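Local coordinates for 5-formyltetrahydrofolate cyclo-ligase family protein (Bacillus anthracis, PDB 2JCB), which probably catalyses the ATP- and magnesium-dependent conversion of 5-formyltetrahydrofolate to 5,10-methenyltetrahydrofolate, a step of folate metabolism, at residues A[29-32]-A[33-37]; A[38-41]-A[42-46]; A[64-67]-A[68-71]; A[71-74]-A[75-79]; A[164-167]-A[168-172]. One frame throughout, in Å; residues are numbered along the deposited sequence.

Interaction 1 of 5, residues A[29-32]-A[33-37]; sequences KERY and TTLSE
Residues 29-32 and 33-37 run on as the first turns of one alpha helix, 29-44. Four i to i+4 backbone bonds join them: Thr33 N to Lys29 O, Thr34 N to Glu30 O, Leu35 N to Arg31 O and Ser36 N to Tyr32 O. Side chains four apart add to this frame. Thr34 OG1 lies 2.6 Å from Glu30 OE2 and 3.0 Å from Glu30 O. The same carboxylate is gripped side-on by Arg31, NE to Glu30 OE1 and NH1 to Glu30 OE2, each 2.9 Å. Both carboxylate oxygens lie near the guanidinium plane, and the two bonds limit how it can turn. Two bends in the arginine chain, at chi2 (-68°) and chi3 (84°), fold the guanidinium down alongside the helix, with Leu35 CG over one of its faces. Lys29 folds toward Thr33, and a water joins Lys29 NZ to Thr33 OG1, 2.6 Å from each. Ser36 OG also bonds to Asn66 N, and the side chain of Tyr167 packs on Tyr32, Leu35 and Ser36. Tyr32 O takes two donors from opposite faces of its carbonyl plane, Ser36 N at 3.0 Å and Ser36 OG at 2.9 Å.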
loop_
_atom_site.group_PDB
_atom_site.type_symbol
_atom_site.label_atom_id
_atom_site.label_comp_id
_atom_site.label_asym_id
_atom_site.label_seq_id
_atom_site.Cartn_x
_atom_site.Cartn_y
_atom_site.Cartn_z
ATOM N N LYS A 29 13.696 13.065 9.220
ATOM C CA LYS A 29 12.315 13.501 9.464
ATOM C C LYS A 29 11.872 14.501 8.378
ATOM O O LYS A 29 10.777 14.422 7.892
ATOM C CB LYS A 29 12.248 14.153 10.877
ATOM C CG LYS A 29 10.873 14.758 11.172
ATOM C CD LYS A 29 9.796 13.698 11.289
ATOM C CE LYS A 29 8.413 14.311 11.345
ATOM N NZ LYS A 29 7.232 13.318 11.371
ATOM N N GLU A 30 12.760 15.443 8.027
ATOM C CA GLU A 30 12.521 16.394 6.934
ATOM C C GLU A 30 12.187 15.730 5.592
ATOM O O GLU A 30 11.180 16.100 4.948
ATOM C CB GLU A 30 13.734 17.341 6.753
ATOM C CG GLU A 30 13.441 18.455 5.761
ATOM C CD GLU A 30 13.551 18.007 4.295
ATOM O OE1 GLU A 30 14.433 17.185 3.998
ATOM O OE2 GLU A 30 12.763 18.472 3.444
ATOM N N ARG A 31 12.964 14.719 5.210
ATOM C CA ARG A 31 12.696 13.963 3.960
ATOM C C ARG A 31 11.364 13.192 4.035
ATOM O O ARG A 31 10.524 13.256 3.136
ATOM C CB ARG A 31 13.853 12.997 3.638
ATOM C CG ARG A 31 15.094 13.606 3.031
ATOM C CD ARG A 31 14.875 14.138 1.616
ATOM N NE ARG A 31 14.327 15.498 1.668
ATOM C CZ ARG A 31 13.933 16.211 0.612
ATOM N NH1 ARG A 31 13.444 17.442 0.785
ATOM N NH2 ARG A 31 14.040 15.703 -0.610
ATOM N N TYR A 32 11.152 12.439 5.110
ATOM C CA TYR A 32 9.833 11.800 5.335
ATOM C C TYR A 32 8.679 12.772 5.165
ATOM O O TYR A 32 7.717 12.450 4.453
ATOM C CB TYR A 32 9.829 11.179 6.746
ATOM C CG TYR A 32 8.506 10.692 7.176
ATOM C CD1 TYR A 32 7.993 9.484 6.705
ATOM C CD2 TYR A 32 7.783 11.422 8.116
ATOM C CE1 TYR A 32 6.739 9.063 7.105
ATOM C CE2 TYR A 32 6.543 11.011 8.518
ATOM C CZ TYR A 32 6.040 9.821 8.029
ATOM O OH TYR A 32 4.824 9.471 8.498
ATOM N N THR A 33 8.756 13.931 5.826
ATOM C CA THR A 33 7.643 14.873 5.845
ATOM C C THR A 33 7.452 15.479 4.452
ATOM O O THR A 33 6.344 15.450 3.917
ATOM C CB THR A 33 7.850 15.961 6.873
ATOM O OG1 THR A 33 7.980 15.386 8.183
ATOM C CG2 THR A 33 6.706 16.994 6.858
ATOM N N THR A 34 8.526 16.035 3.897
ATOM C CA THR A 34 8.448 16.727 2.579
ATOM C C THR A 34 8.033 15.792 1.438
ATOM O O THR A 34 7.071 16.086 0.694
ATOM C CB THR A 34 9.798 17.429 2.247
ATOM O OG1 THR A 34 10.153 18.329 3.299
ATOM C CG2 THR A 34 9.687 18.246 0.952
ATOM N N LEU A 35 8.693 14.637 1.346
ATOM C CA LEU A 35 8.417 13.653 0.287
ATOM C C LEU A 35 6.991 13.096 0.460
ATOM O O LEU A 35 6.247 12.946 -0.518
ATOM C CB LEU A 35 9.468 12.536 0.272
ATOM C CG LEU A 35 10.922 12.808 -0.117
ATOM C CD1 LEU A 35 11.793 11.584 -0.009
ATOM C CD2 LEU A 35 11.043 13.369 -1.515
ATOM N N SER A 36 6.586 12.821 1.701
ATOM C CA SER A 36 5.220 12.278 1.893
ATOM C C SER A 36 4.191 13.301 1.411
ATOM O O SER A 36 3.208 12.920 0.770
ATOM C CB SER A 36 4.911 11.951 3.355
ATOM O OG SER A 36 5.526 10.718 3.695
ATOM N N GLU A 37 4.443 14.569 1.739
ATOM C CA GLU A 37 3.596 15.702 1.314
ATOM C C GLU A 37 3.505 15.799 -0.222
ATOM O O GLU A 37 2.393 15.971 -0.767
ATOM C CB GLU A 37 4.159 17.009 1.893
ATOM C CG GLU A 37 3.530 17.318 3.247
ATOM C CD GLU A 37 4.314 18.319 4.169
ATOM O OE1 GLU A 37 5.247 19.052 3.701
ATOM O OE2 GLU A 37 3.953 18.359 5.386
HETATM O O HOH W 1 5.900 14.310 9.324
#

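Interaction 2 of 5, residues A[38-41]-A[42-46]; sequences QIVF and SLYEQ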
loop_
_atom_site.group_PDB
_atom_site.type_symbol
_atom_site.label_atom_id
_atom_site.label_comp_id
_atom_site.label_asym_id
_atom_site.label_seq_id
_atom_site.Cartn_x
_atom_site.Cartn_y
_atom_site.Cartn_z
ATOM N N GLN A 38 4.668 15.715 -0.885
ATOM C CA GLN A 38 4.726 15.820 -2.366
ATOM C C GLN A 38 3.960 14.684 -3.027
ATOM O O GLN A 38 3.223 14.891 -3.996
ATOM C CB GLN A 38 6.170 15.855 -2.868
ATOM C CG GLN A 38 6.827 17.142 -2.454
ATOM C CD GLN A 38 8.289 17.233 -2.857
ATOM O OE1 GLN A 38 8.836 16.316 -3.460
ATOM N NE2 GLN A 38 8.936 18.357 -2.499
ATOM N N ILE A 39 4.114 13.465 -2.488
ATOM C CA ILE A 39 3.601 12.269 -3.115
ATOM C C ILE A 39 2.100 12.360 -3.026
ATOM O O ILE A 39 1.409 12.102 -4.039
ATOM C CB ILE A 39 4.114 11.043 -2.440
ATOM C CG1 ILE A 39 5.588 10.834 -2.880
ATOM C CG2 ILE A 39 3.288 9.835 -2.762
ATOM C CD1 ILE A 39 6.415 9.864 -1.994
ATOM N N VAL A 40 1.588 12.719 -1.842
ATOM C CA VAL A 40 0.135 12.788 -1.654
ATOM C C VAL A 40 -0.506 13.927 -2.422
ATOM O O VAL A 40 -1.587 13.749 -2.968
ATOM C CB VAL A 40 -0.368 12.701 -0.155
ATOM C CG1 VAL A 40 0.148 11.346 0.448
ATOM C CG2 VAL A 40 -0.052 13.945 0.655
ATOM N N PHE A 41 0.203 15.036 -2.558
ATOM C CA PHE A 41 -0.333 16.156 -3.350
ATOM C C PHE A 41 -0.567 15.582 -4.777
ATOM O O PHE A 41 -1.616 15.856 -5.381
ATOM C CB PHE A 41 0.665 17.324 -3.353
ATOM C CG PHE A 41 0.321 18.427 -4.303
ATOM C CD1 PHE A 41 -0.384 19.525 -3.852
ATOM C CD2 PHE A 41 0.715 18.372 -5.646
ATOM C CE1 PHE A 41 -0.727 20.570 -4.711
ATOM C CE2 PHE A 41 0.395 19.423 -6.513
ATOM C CZ PHE A 41 -0.330 20.507 -6.041
ATOM N N SER A 42 0.356 14.785 -5.290
ATOM C CA SER A 42 0.251 14.244 -6.659
ATOM C C SER A 42 -0.905 13.220 -6.732
ATOM O O SER A 42 -1.715 13.238 -7.675
ATOM C CB SER A 42 1.562 13.593 -7.033
ATOM O OG SER A 42 1.531 13.004 -8.350
ATOM N N LEU A 43 -1.013 12.379 -5.702
ATOM C CA LEU A 43 -2.197 11.468 -5.579
ATOM C C LEU A 43 -3.534 12.186 -5.775
ATOM O O LEU A 43 -4.373 11.692 -6.545
ATOM C CB LEU A 43 -2.243 10.778 -4.187
ATOM C CG LEU A 43 -3.585 10.011 -3.902
ATOM C CD1 LEU A 43 -3.675 8.821 -4.862
ATOM C CD2 LEU A 43 -3.481 9.457 -2.440
ATOM N N TYR A 44 -3.756 13.322 -5.091
ATOM C CA TYR A 44 -5.055 13.966 -5.100
ATOM C C TYR A 44 -5.360 14.568 -6.474
ATOM O O TYR A 44 -6.480 14.916 -6.735
ATOM C CB TYR A 44 -5.104 15.075 -4.078
ATOM C CG TYR A 44 -4.772 14.662 -2.651
ATOM C CD1 TYR A 44 -4.974 13.343 -2.216
ATOM C CD2 TYR A 44 -4.179 15.586 -1.778
ATOM C CE1 TYR A 44 -4.636 12.953 -0.896
ATOM C CE2 TYR A 44 -3.844 15.234 -0.445
ATOM C CZ TYR A 44 -4.077 13.912 -0.014
ATOM O OH TYR A 44 -3.739 13.538 1.294
ATOM N N GLU A 45 -4.344 14.723 -7.318
ATOM C CA GLU A 45 -4.567 15.211 -8.697
ATOM C C GLU A 45 -4.979 14.107 -9.677
ATOM O O GLU A 45 -5.352 14.423 -10.811
ATOM C CB GLU A 45 -3.312 15.888 -9.222
ATOM C CG GLU A 45 -2.988 17.186 -8.493
ATOM C CD GLU A 45 -1.985 18.024 -9.262
ATOM O OE1 GLU A 45 -1.284 17.455 -10.143
ATOM O OE2 GLU A 45 -1.898 19.240 -9.004
ATOM N N GLN A 46 -4.870 12.843 -9.255
ATOM C CA GLN A 46 -5.086 11.685 -10.131
ATOM C C GLN A 46 -6.586 11.503 -10.375
ATOM O O GLN A 46 -7.445 11.667 -9.440
ATOM C CB GLN A 46 -4.429 10.369 -9.595
ATOM C CG GLN A 46 -2.876 10.469 -9.350
ATOM C CD GLN A 46 -2.142 10.978 -10.545
ATOM O OE1 GLN A 46 -2.237 10.419 -11.633
ATOM N NE2 GLN A 46 -1.413 12.086 -10.375
#
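Tyr44 lays one face of its ring over the carbonyl oxygen of Val40, one turn earlier in the alpha helix 29-44. Val40 O sits 3.2 Å above the ring plane of Tyr44, over its centre. The same oxygen accepts from Tyr44 N at 3.1 Å, so backbone and ring of one residue both meet it. With CG anti to its own carbonyl carbon (chi1 -56°), the tyrosine ring runs back along the helix. It lies beside Val40 and points the same way. Its far end then reaches the valine, with Tyr44 OH 3.8 Å from Val40 CB.

A second pair one turn apart is Phe41 and Glu45. The carboxylate comes to the ring at a slant, its plane 48° from that of the ring. Glu45 OE2 is 3.4 Å from Phe41 CE2. Phe41 and Glu45 are on the exposed side of the helix.

The backbone carries the usual bonds, Ser42 N to Gln38 O and Leu43 N to Ile39 O. A weak bond from Tyr44 N to Phe41 O is added near the helix end.

Val40, Leu43 and Tyr44 face helix 68-76, where all three touch Ile70. Ile39 and Leu43 meet strand 161-165 of the central sheet. Gln46 stands at the N-cap position of the next helix, 47-51, and its OE1 is bonded to Lys186. Its amide turns back to the old helix: Gln46 NE2 gives a bond of 3.0 Å to Ser42 O, which Glu45 N reaches from the opposite face of the carbonyl plane.

Interaction 3 of 5, residues A[64-67]-A[68-71]; sequences EVNT and YPII
Asn66 and Thr67 meet the first turn of helix 68-76 in an Asx turn that caps the N-terminus of the helix. The helix belongs to the beta-alpha-beta unit that leads from strand 54-56 to strand 80-87.

Hydrogen bonds come first. Asn66 OD1 accepts from Tyr68 N at 3.2 Å, so a backbone N-H at the start of the helix is met by a side chain. The donor stands well above the plane of the asparagine amide, 51° out of it, and so is not on a lone pair. A chi1 of -169° turns the Asn66 amide away from its own backbone N and forward to the helix start. Thr67 O takes the first helical bond, from Ile71 N at 3.1 Å. A weaker, more bent one comes from Ile70 N at 3.0 Å. The hydroxyl of Thr67 turns elsewhere, to Thr58 O and Ser60 N in the preceding loop.

Packing contacts follow. The Asn66 amide crosses Pro69 at about a right angle, and Asn66 CG is 3.4 Å from Pro69 CD. Pro69 has no N-H to give, and it stands in the first turn, where none is needed for the i to i+4 pattern. Ile70 CD1 reaches back to the loop, 3.7 Å from Thr67 CA and 4.0 Å from Thr67 CG2. Helix 29-44 lies against this side, with Val40 and Leu43 on Ile70 and Tyr32 on Asn66. Tyr68 turns its ring edge to the cap, with Asn66 OD1 in the ring plane and 3.7 Å from Tyr68 CD1.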
loop_
_atom_site.group_PDB
_atom_site.type_symbol
_atom_site.label_atom_id
_atom_site.label_comp_id
_atom_site.label_asym_id
_atom_site.label_seq_id
_atom_site.Cartn_x
_atom_site.Cartn_y
_atom_site.Cartn_z
ATOM N N GLU A 64 7.336 4.761 6.267
ATOM C CA GLU A 64 6.551 4.541 5.045
ATOM C C GLU A 64 5.808 5.804 4.656
ATOM O O GLU A 64 5.310 6.558 5.537
ATOM C CB GLU A 64 5.481 3.464 5.273
ATOM C CG GLU A 64 6.095 2.127 5.493
ATOM C CD GLU A 64 5.238 1.198 6.328
ATOM O OE1 GLU A 64 4.012 1.470 6.443
ATOM O OE2 GLU A 64 5.823 0.221 6.900
ATOM N N VAL A 65 5.664 6.052 3.340
ATOM C CA VAL A 65 4.809 7.204 2.946
ATOM C C VAL A 65 3.524 7.349 3.810
ATOM O O VAL A 65 2.723 6.403 3.958
ATOM C CB VAL A 65 4.394 7.167 1.433
ATOM C CG1 VAL A 65 3.420 8.351 1.102
ATOM C CG2 VAL A 65 5.680 7.040 0.531
ATOM N N ASN A 66 3.390 8.533 4.380
ATOM C CA ASN A 66 2.381 8.785 5.385
ATOM C C ASN A 66 0.942 8.749 4.807
ATOM O O ASN A 66 0.602 9.558 3.956
ATOM C CB ASN A 66 2.666 10.114 6.055
ATOM C CG ASN A 66 1.795 10.314 7.295
ATOM O OD1 ASN A 66 1.052 9.393 7.702
ATOM N ND2 ASN A 66 1.894 11.484 7.912
ATOM N N THR A 67 0.139 7.753 5.207
ATOM C CA THR A 67 -1.211 7.613 4.724
ATOM C C THR A 67 -2.264 8.259 5.602
ATOM O O THR A 67 -3.467 8.312 5.214
ATOM C CB THR A 67 -1.597 6.131 4.519
ATOM O OG1 THR A 67 -1.530 5.448 5.784
ATOM C CG2 THR A 67 -0.647 5.427 3.446
ATOM N N TYR A 68 -1.898 8.668 6.807
ATOM C CA TYR A 68 -2.883 9.298 7.676
ATOM C C TYR A 68 -3.548 10.526 7.059
ATOM O O TYR A 68 -4.788 10.629 7.086
ATOM C CB TYR A 68 -2.323 9.551 9.107
ATOM C CG TYR A 68 -2.301 8.250 9.896
ATOM C CD1 TYR A 68 -1.239 7.331 9.746
ATOM C CD2 TYR A 68 -3.376 7.918 10.753
ATOM C CE1 TYR A 68 -1.232 6.088 10.483
ATOM C CE2 TYR A 68 -3.394 6.702 11.484
ATOM C CZ TYR A 68 -2.313 5.810 11.347
ATOM O OH TYR A 68 -2.341 4.638 12.090
ATOM N N PRO A 69 -2.745 11.452 6.486
ATOM C CA PRO A 69 -3.355 12.593 5.810
ATOM C C PRO A 69 -4.294 12.187 4.668
ATOM O O PRO A 69 -5.273 12.893 4.433
ATOM C CB PRO A 69 -2.170 13.386 5.287
ATOM C CG PRO A 69 -1.023 13.003 6.152
ATOM C CD PRO A 69 -1.284 11.555 6.500
ATOM N N ILE A 70 -4.046 11.040 4.054
ATOM C CA ILE A 70 -4.857 10.590 2.918
ATOM C C ILE A 70 -6.225 10.198 3.413
ATOM O O ILE A 70 -7.226 10.562 2.838
ATOM C CB ILE A 70 -4.247 9.383 2.166
ATOM C CG1 ILE A 70 -2.801 9.727 1.698
ATOM C CG2 ILE A 70 -5.190 9.022 0.978
ATOM C CD1 ILE A 70 -1.962 8.494 1.163
ATOM N N ILE A 71 -6.261 9.408 4.479
ATOM C CA ILE A 71 -7.548 9.066 5.087
ATOM C C ILE A 71 -8.357 10.318 5.487
ATOM O O ILE A 71 -9.576 10.413 5.248
ATOM C CB ILE A 71 -7.329 8.123 6.296
ATOM C CG1 ILE A 71 -6.748 6.805 5.779
ATOM C CG2 ILE A 71 -8.693 7.921 7.032
ATOM C CD1 ILE A 71 -6.126 5.948 6.909
#

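Interaction 4 of 5, residues A[71-74]-A[75-79]; sequences IEKA and WKEGK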
loop_
_atom_site.group_PDB
_atom_site.type_symbol
_atom_site.label_atom_id
_atom_site.label_comp_id
_atom_site.label_asym_id
_atom_site.label_seq_id
_atom_site.Cartn_x
_atom_site.Cartn_y
_atom_site.Cartn_z
ATOM N N ILE A 71 -6.261 9.408 4.479
ATOM C CA ILE A 71 -7.548 9.066 5.087
ATOM C C ILE A 71 -8.357 10.318 5.487
ATOM O O ILE A 71 -9.576 10.413 5.248
ATOM C CB ILE A 71 -7.329 8.123 6.296
ATOM C CG1 ILE A 71 -6.748 6.805 5.779
ATOM C CG2 ILE A 71 -8.693 7.921 7.032
ATOM C CD1 ILE A 71 -6.126 5.948 6.909
ATOM N N GLU A 72 -7.701 11.303 6.087
ATOM C CA GLU A 72 -8.367 12.529 6.463
ATOM C C GLU A 72 -8.992 13.299 5.284
ATOM O O GLU A 72 -10.131 13.782 5.386
ATOM C CB GLU A 72 -7.378 13.370 7.244
ATOM C CG GLU A 72 -7.032 12.681 8.592
ATOM C CD GLU A 72 -6.083 13.492 9.389
ATOM O OE1 GLU A 72 -5.012 13.856 8.843
ATOM O OE2 GLU A 72 -6.420 13.792 10.554
ATOM N N LYS A 73 -8.242 13.336 4.178
ATOM C CA LYS A 73 -8.677 14.001 2.931
ATOM C C LYS A 73 -9.872 13.255 2.354
ATOM O O LYS A 73 -10.846 13.861 1.974
ATOM C CB LYS A 73 -7.529 13.954 1.899
ATOM C CG LYS A 73 -7.736 14.795 0.604
ATOM C CD LYS A 73 -7.758 16.250 0.894
ATOM C CE LYS A 73 -7.402 17.065 -0.335
ATOM N NZ LYS A 73 -7.133 18.464 0.143
ATOM N N ALA A 74 -9.777 11.930 2.265
ATOM C CA ALA A 74 -10.888 11.116 1.791
ATOM C C ALA A 74 -12.162 11.375 2.601
ATOM O O ALA A 74 -13.260 11.630 2.040
ATOM C CB ALA A 74 -10.503 9.599 1.755
ATOM N N TRP A 75 -12.032 11.346 3.935
ATOM C CA TRP A 75 -13.173 11.671 4.800
ATOM C C TRP A 75 -13.744 13.056 4.487
ATOM O O TRP A 75 -14.951 13.217 4.366
ATOM C CB TRP A 75 -12.823 11.600 6.268
ATOM C CG TRP A 75 -12.650 10.203 6.791
ATOM C CD1 TRP A 75 -13.227 9.063 6.316
ATOM C CD2 TRP A 75 -11.886 9.824 7.939
ATOM N NE1 TRP A 75 -12.857 7.995 7.087
ATOM C CE2 TRP A 75 -12.041 8.434 8.101
ATOM C CE3 TRP A 75 -11.107 10.536 8.866
ATOM C CZ2 TRP A 75 -11.413 7.717 9.139
ATOM C CZ3 TRP A 75 -10.473 9.823 9.886
ATOM C CH2 TRP A 75 -10.634 8.432 10.014
ATOM N N LYS A 76 -12.848 14.030 4.315
ATOM C CA LYS A 76 -13.252 15.402 4.033
ATOM C C LYS A 76 -14.043 15.524 2.720
ATOM O O LYS A 76 -15.002 16.305 2.633
ATOM C CB LYS A 76 -12.026 16.300 4.007
ATOM C CG LYS A 76 -12.357 17.780 4.108
ATOM C CD LYS A 76 -11.203 18.590 3.571
ATOM C CE LYS A 76 -11.521 20.085 3.702
ATOM N NZ LYS A 76 -10.394 20.880 3.131
ATOM N N GLU A 77 -13.637 14.728 1.736
ATOM C CA GLU A 77 -14.225 14.677 0.397
ATOM C C GLU A 77 -15.486 13.793 0.312
ATOM O O GLU A 77 -16.096 13.666 -0.752
ATOM C CB GLU A 77 -13.133 14.271 -0.619
ATOM C CG GLU A 77 -12.078 15.369 -0.701
ATOM C CD GLU A 77 -11.055 15.211 -1.774
ATOM O OE1 GLU A 77 -10.836 14.091 -2.237
ATOM O OE2 GLU A 77 -10.414 16.225 -2.127
ATOM N N GLY A 78 -15.873 13.184 1.429
ATOM C CA GLY A 78 -17.040 12.312 1.454
ATOM C C GLY A 78 -16.782 10.916 0.893
ATOM O O GLY A 78 -17.769 10.207 0.595
ATOM N N LYS A 79 -15.512 10.501 0.767
ATOM C CA LYS A 79 -15.253 9.183 0.251
ATOM C C LYS A 79 -15.345 8.207 1.419
ATOM O O LYS A 79 -15.040 8.596 2.549
ATOM C CB LYS A 79 -13.833 9.100 -0.333
ATOM C CG LYS A 79 -13.602 10.145 -1.429
ATOM C CD LYS A 79 -12.223 9.861 -2.018
ATOM C CE LYS A 79 -11.820 10.912 -3.036
ATOM N NZ LYS A 79 -12.753 10.950 -4.191
#
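Ala74, Trp75 and Lys73 carry most of this contact, in the last turns of helix 68-76. Trp75 lays its indole over Ile71, one turn back. Ile71 CG2 makes a CH-pi contact with the six-membered ring of Trp75, 3.5 Å from its centroid and 12° off the ring normal. Chi1 of -73° sets the indole opposite the carbonyl carbon, leaning it back over Ile71. The same ring face covers Ile71 O, 3.4 Å from Trp75 CG, and that oxygen accepts from Trp75 N at 2.9 Å.

The helix ends in a Schellman motif at Gly78. Ala74 O accepts from Lys79 N, five residues on, at 2.8 Å, and Gly78 N bonds to Trp75 O at 3.1 Å. Gly78 has positive phi (79°), which turns the chain out of the helix. Past it, Lys79 CB comes to 4.0 Å from Ala74 CB.

Lys73 crosses Glu77 at a slant, its CE 3.6 Å from Glu77 OE2; the charges are further apart, Lys73 NZ to Glu77 OE2 4.6 Å. Glu77 OE1 bonds to Trp49 NE1, Lys79 NZ to Trp49 O and Ala52 O, and Lys79 adds a cation-pi contact with Trp49.

Ile71, Ala74 and Trp75 rest on Val81 of strand 80-87, and Trp75 NE1 bonds to Ile98 O. Trp49 of helix 47-51 touches Lys73 and Ala74. Beyond the turn the chain enters strand 80-87, completing the beta-alpha-beta unit with strand 54-56.

Interaction 5 of 5, residues A[164-167]-A[168-172]; sequences SLAY and SFQMV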
loop_
_atom_site.group_PDB
_atom_site.type_symbol
_atom_site.label_atom_id
_atom_site.label_comp_id
_atom_site.label_asym_id
_atom_site.label_seq_id
_atom_site.Cartn_x
_atom_site.Cartn_y
_atom_site.Cartn_z
ATOM N N SER A 164 0.163 2.460 -6.123
ATOM C CA SER A 164 1.067 2.467 -4.976
ATOM C C SER A 164 1.733 3.803 -4.884
ATOM O O SER A 164 1.913 4.490 -5.896
ATOM C CB SER A 164 2.096 1.357 -5.061
ATOM O OG SER A 164 1.514 0.061 -4.969
ATOM N N LEU A 165 2.007 4.207 -3.641
ATOM C CA LEU A 165 2.762 5.415 -3.311
ATOM C C LEU A 165 4.171 4.995 -2.894
ATOM O O LEU A 165 4.302 4.084 -2.077
ATOM C CB LEU A 165 2.041 6.158 -2.175
ATOM C CG LEU A 165 0.550 6.402 -2.402
ATOM C CD1 LEU A 165 -0.223 7.034 -1.189
ATOM C CD2 LEU A 165 0.370 7.292 -3.642
ATOM N N ALA A 166 5.229 5.648 -3.410
ATOM C CA ALA A 166 6.578 5.239 -3.146
ATOM C C ALA A 166 7.541 6.397 -3.218
ATOM O O ALA A 166 7.385 7.268 -4.052
ATOM C CB ALA A 166 6.987 4.147 -4.096
ATOM N N TYR A 167 8.547 6.394 -2.349
ATOM C CA TYR A 167 9.657 7.299 -2.532
ATOM C C TYR A 167 10.428 6.751 -3.749
ATOM O O TYR A 167 10.442 5.530 -4.031
ATOM C CB TYR A 167 10.588 7.237 -1.323
ATOM C CG TYR A 167 9.896 7.502 -0.028
ATOM C CD1 TYR A 167 9.465 8.795 0.281
ATOM C CD2 TYR A 167 9.751 6.494 0.954
ATOM C CE1 TYR A 167 8.857 9.063 1.482
ATOM C CE2 TYR A 167 9.147 6.773 2.200
ATOM C CZ TYR A 167 8.701 8.071 2.442
ATOM O OH TYR A 167 8.062 8.480 3.624
ATOM N N SER A 168 11.042 7.659 -4.493
ATOM C CA SER A 168 11.756 7.244 -5.690
ATOM C C SER A 168 12.863 6.200 -5.445
ATOM O O SER A 168 13.123 5.376 -6.320
ATOM C CB SER A 168 12.244 8.460 -6.498
ATOM O OG SER A 168 13.261 9.113 -5.824
ATOM N N PHE A 169 13.494 6.219 -4.265
ATOM C CA PHE A 169 14.484 5.215 -3.909
ATOM C C PHE A 169 13.880 3.803 -3.693
ATOM O O PHE A 169 14.622 2.834 -3.570
ATOM C CB PHE A 169 15.316 5.639 -2.686
ATOM C CG PHE A 169 14.557 5.557 -1.374
ATOM C CD1 PHE A 169 14.378 4.320 -0.729
ATOM C CD2 PHE A 169 14.035 6.714 -0.770
ATOM C CE1 PHE A 169 13.721 4.211 0.474
ATOM C CE2 PHE A 169 13.352 6.617 0.459
ATOM C CZ PHE A 169 13.170 5.349 1.064
ATOM N N GLN A 170 12.557 3.693 -3.610
ATOM C CA GLN A 170 11.921 2.382 -3.579
ATOM C C GLN A 170 11.793 1.793 -4.954
ATOM O O GLN A 170 11.495 0.604 -5.090
ATOM C CB GLN A 170 10.527 2.511 -2.967
ATOM C CG GLN A 170 10.521 2.767 -1.472
ATOM C CD GLN A 170 9.097 2.956 -0.943
ATOM O OE1 GLN A 170 8.643 4.053 -0.686
ATOM N NE2 GLN A 170 8.413 1.822 -0.721
ATOM N N MET A 171 12.042 2.610 -5.981
ATOM C CA MET A 171 12.108 2.099 -7.366
ATOM C C MET A 171 13.405 1.374 -7.658
ATOM O O MET A 171 14.526 1.881 -7.395
ATOM C CB MET A 171 11.881 3.246 -8.370
ATOM C CG MET A 171 10.589 4.016 -8.172
ATOM S SD MET A 171 9.101 2.990 -8.266
ATOM C CE MET A 171 9.340 1.989 -9.748
ATOM N N VAL A 172 13.285 0.154 -8.181
ATOM C CA VAL A 172 14.490 -0.627 -8.507
ATOM C C VAL A 172 14.468 -1.158 -9.933
ATOM O O VAL A 172 13.439 -1.229 -10.572
ATOM C CB VAL A 172 14.806 -1.784 -7.493
ATOM C CG1 VAL A 172 14.891 -1.265 -6.044
ATOM C CG2 VAL A 172 13.792 -2.906 -7.619
HETATM O O HOH W 2 5.188 1.947 -0.996
#
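Tyr167 and Gln170 are tied by two hydrogen bonds where the chain leaves strand 161-165 and enters a short 3-10 turn, 168-170. One is the backbone bond of the turn, Gln170 N to Tyr167 O at 2.8 Å. The other runs back from the side chain. Gln170 OE1 accepts from Tyr167 N at 2.9 Å, with the donor 38° out of the amide plane. An extended glutamine chain carries the amide to the strand end. Its other end is held as well: Gln170 NE2 bonds to Val135 O and, over 3.2 Å, to a water that also lies 2.6 Å from Leu165 O. Both ends of the buried amide thus have partners, which fixes its rotation.

The aromatic contact is between Tyr167 and Phe169. Their planes are nearly parallel, 9° apart, but the rings are displaced along each other, with little face-to-face cover, centroids 5.3 Å apart. The touching is done mainly by Phe169 CE2, 3.3 Å from Tyr167 CB. Phe169 also stacks on His23 of helix 6-26.

Outside the turn, the phenol of Tyr167 packs against helix 29-44 and its OH bonds to Asn63 O. The side chain of Gln170 is about 11 Å from the bound ADP, so this turn lies back from the nucleotide. Where ring and amide cross, their planes 48° apart, Gln170 OE1 is 3.1 Å from Tyr167 CD2.

In the fold
The contacts follow one another along the chain, 3 and 4 overlapping at Ile71. Interactions 1 and 2 are successive parts of helix 29-44, with centres 14 Å apart. Interactions 3 and 4 are the start and end of helix 68-76. Interaction 5 starts on the end of strand 161-165 of the mixed eight-stranded sheet. Interactions 1, 2, 3 and 5 meet around Ile39, Asn66, Ile70, Leu165 and Tyr167; interaction 4 is touched from interaction 2 through Tyr44 and Lys73. Interactions 4 and 5 lie farthest apart, centres about 24 Å, and do not touch. The two helices thus pack together and on the sheet, and in interaction 5 the Gln170 side chain comes to about 11 Å from the bound ADP.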